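Metazoan TIR-STING fusion (Crassostrea gigas, PDB 6WT6) joins a TIR domain to a STING ligand-binding domain in one chain, and is probably an innate immune protein of the STING family. Local coordinates at residues S264-D268 with P343-C347. Residues are numbered along the deposited sequence.
Sequences SVTDD and PRLIC
Extended through S264-T266, the end of strand 260-266 crosses the first turns of helix 341-356 at 104° between their N-to-C directions, axes 7.9 Å apart. V265, chi1 p, points at the helix, its CA 5.8 Å from P343 CA. V265 CG2 lies 3.6 Å from P343 CB and 3.5 Å from C347 SG, and V265 CG1 lies 4.2 Å from I346 CG2. P343 O, 3.3 Å from V265 CG2, accepts the helical hydrogen bond from C347 N at 3.0 Å. This packs the C-terminal helix of the STING ligand-binding domain against its mixed sheet, where F275 of the adjoining strand touches both V265 and I346. T266 points away, its OG1 hydrogen-bonded to D272 OD1. At D267, where the strand gives way to a loop, CB meets C347 SG (chi1 m) at 3.8 Å, while the carboxylate pairs with K351 one helical turn on. D268 OD1 makes a long salt bridge, 3.8 Å to R344 NH2; a water lies 2.5 Å from D268 OD1 and, weakly bonded, 3.3 Å from R344 NH2.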
ATOM      1  N   SER A 264     -23.402  21.096 -10.914  1.00 30.61           N
ATOM      2  CA  SER A 264     -23.555  22.537 -10.811  1.00 37.74           C
ATOM      3  C   SER A 264     -23.712  22.928  -9.349  1.00 43.42           C
ATOM      4  O   SER A 264     -24.203  22.148  -8.525  1.00 44.50           O
ATOM      5  CB  SER A 264     -24.767  23.029 -11.608  1.00 45.36           C
ATOM      6  OG  SER A 264     -24.731  24.433 -11.781  1.00 48.29           O
ATOM      7  N   VAL A 265     -23.304  24.152  -9.034  1.00 45.13           N
ATOM      8  CA  VAL A 265     -23.382  24.664  -7.672  1.00 41.68           C
ATOM      9  C   VAL A 265     -23.571  26.175  -7.746  1.00 42.06           C
ATOM     10  O   VAL A 265     -22.981  26.847  -8.599  1.00 42.31           O
ATOM     11  CB  VAL A 265     -22.131  24.256  -6.862  1.00 43.91           C
ATOM     12  CG1 VAL A 265     -20.860  24.742  -7.536  1.00 48.35           C
ATOM     13  CG2 VAL A 265     -22.210  24.773  -5.465  1.00 46.81           C
ATOM     14  N   THR A 266     -24.418  26.707  -6.866  1.00 46.45           N
ATOM     15  CA  THR A 266     -24.818  28.110  -6.888  1.00 43.50           C
ATOM     16  C   THR A 266     -24.146  28.860  -5.745  1.00 43.67           C
ATOM     17  O   THR A 266     -24.196  28.415  -4.593  1.00 43.80           O
ATOM     18  CB  THR A 266     -26.339  28.242  -6.775  1.00 43.29           C
ATOM     19  OG1 THR A 266     -26.970  27.489  -7.819  1.00 44.85           O
ATOM     20  CG2 THR A 266     -26.756  29.690  -6.894  1.00 44.70           C
ATOM     21  N   ASP A 267     -23.524  29.995  -6.062  1.00 45.36           N
ATOM     22  CA  ASP A 267     -22.854  30.803  -5.052  1.00 53.52           C
ATOM     23  C   ASP A 267     -23.860  31.799  -4.469  1.00 62.70           C
ATOM     24  O   ASP A 267     -25.072  31.633  -4.630  1.00 67.47           O
ATOM     25  CB  ASP A 267     -21.611  31.469  -5.655  1.00 56.17           C
ATOM     26  CG  ASP A 267     -21.949  32.538  -6.680  1.00 63.31           C
ATOM     27  OD1 ASP A 267     -23.060  32.506  -7.246  1.00 67.07           O
ATOM     28  OD2 ASP A 267     -21.090  33.414  -6.923  1.00 65.31           O
ATOM     29  N   ASP A 268     -23.379  32.847  -3.793  1.00 65.67           N
ATOM     30  CA  ASP A 268     -24.298  33.767  -3.125  1.00 69.05           C
ATOM     31  C   ASP A 268     -25.054  34.649  -4.111  1.00 72.76           C
ATOM     32  O   ASP A 268     -26.176  35.074  -3.816  1.00 76.46           O
ATOM     33  CB  ASP A 268     -23.544  34.638  -2.124  1.00 69.93           C
ATOM     34  CG  ASP A 268     -22.835  33.825  -1.063  1.00 70.63           C
ATOM     35  OD1 ASP A 268     -23.249  32.677  -0.793  1.00 69.32           O
ATOM     36  OD2 ASP A 268     -21.861  34.342  -0.490  1.00 71.25           O
ATOM     37  N   PRO A 343     -22.082  23.209  -0.924  1.00 37.98           N
ATOM     38  CA  PRO A 343     -22.048  24.158  -2.051  1.00 39.77           C
ATOM     39  C   PRO A 343     -21.082  25.320  -1.871  1.00 39.43           C
ATOM     40  O   PRO A 343     -20.392  25.691  -2.829  1.00 41.03           O
ATOM     41  CB  PRO A 343     -23.503  24.636  -2.133  1.00 38.27           C
ATOM     42  CG  PRO A 343     -24.278  23.454  -1.714  1.00 35.67           C
ATOM     43  CD  PRO A 343     -23.474  22.831  -0.599  1.00 37.64           C
ATOM     44  N   ARG A 344     -21.010  25.911  -0.673  1.00 35.52           N
ATOM     45  CA  ARG A 344     -20.112  27.045  -0.478  1.00 37.53           C
ATOM     46  C   ARG A 344     -18.652  26.618  -0.519  1.00 33.13           C
ATOM     47  O   ARG A 344     -17.795  27.381  -0.980  1.00 33.93           O
ATOM     48  CB  ARG A 344     -20.419  27.751   0.842  1.00 42.24           C
ATOM     49  CG  ARG A 344     -19.572  28.993   1.084  1.00 48.52           C
ATOM     50  CD  ARG A 344     -20.097  29.822   2.248  1.00 60.47           C
ATOM     51  NE  ARG A 344     -21.432  30.354   1.988  1.00 68.69           N
ATOM     52  CZ  ARG A 344     -22.550  29.859   2.510  1.00 72.55           C
ATOM     53  NH1 ARG A 344     -22.498  28.816   3.329  1.00 73.96           N
ATOM     54  NH2 ARG A 344     -23.721  30.409   2.214  1.00 71.48           N
ATOM     55  N   LEU A 345     -18.350  25.410  -0.046  1.00 29.33           N
ATOM     56  CA  LEU A 345     -16.982  24.914  -0.112  1.00 36.24           C
ATOM     57  C   LEU A 345     -16.539  24.717  -1.558  1.00 34.47           C
ATOM     58  O   LEU A 345     -15.431  25.111  -1.937  1.00 35.26           O
ATOM     59  CB  LEU A 345     -16.867  23.611   0.674  1.00 42.01           C
ATOM     60  CG  LEU A 345     -15.571  22.836   0.429  1.00 48.22           C
ATOM     61  CD1 LEU A 345     -14.377  23.636   0.928  1.00 49.18           C
ATOM     62  CD2 LEU A 345     -15.635  21.472   1.091  1.00 49.64           C
ATOM     63  N   ILE A 346     -17.402  24.118  -2.383  1.00 30.28           N
ATOM     64  CA  ILE A 346     -17.030  23.822  -3.765  1.00 29.60           C
ATOM     65  C   ILE A 346     -16.892  25.108  -4.576  1.00 34.49           C
ATOM     66  O   ILE A 346     -15.950  25.257  -5.363  1.00 37.28           O
ATOM     67  CB  ILE A 346     -18.048  22.859  -4.403  1.00 30.43           C
ATOM     68  CG1 ILE A 346     -18.099  21.541  -3.628  1.00 32.15           C
ATOM     69  CG2 ILE A 346     -17.691  22.600  -5.860  1.00 29.64           C
ATOM     70  CD1 ILE A 346     -19.142  20.563  -4.148  1.00 30.72           C
ATOM     71  N   CYS A 347     -17.828  26.050  -4.404  1.00 37.13           N
ATOM     72  CA  CYS A 347     -17.723  27.341  -5.084  1.00 40.71           C
ATOM     73  C   CYS A 347     -16.422  28.045  -4.733  1.00 45.52           C
ATOM     74  O   CYS A 347     -15.803  28.688  -5.586  1.00 48.87           O
ATOM     75  CB  CYS A 347     -18.910  28.235  -4.728  1.00 42.67           C
ATOM     76  SG  CYS A 347     -20.450  27.831  -5.560  1.00 46.42           S
TER
HETATM   77  O   HOH W   1     -25.336  31.434  -0.431  1.00 74.31           O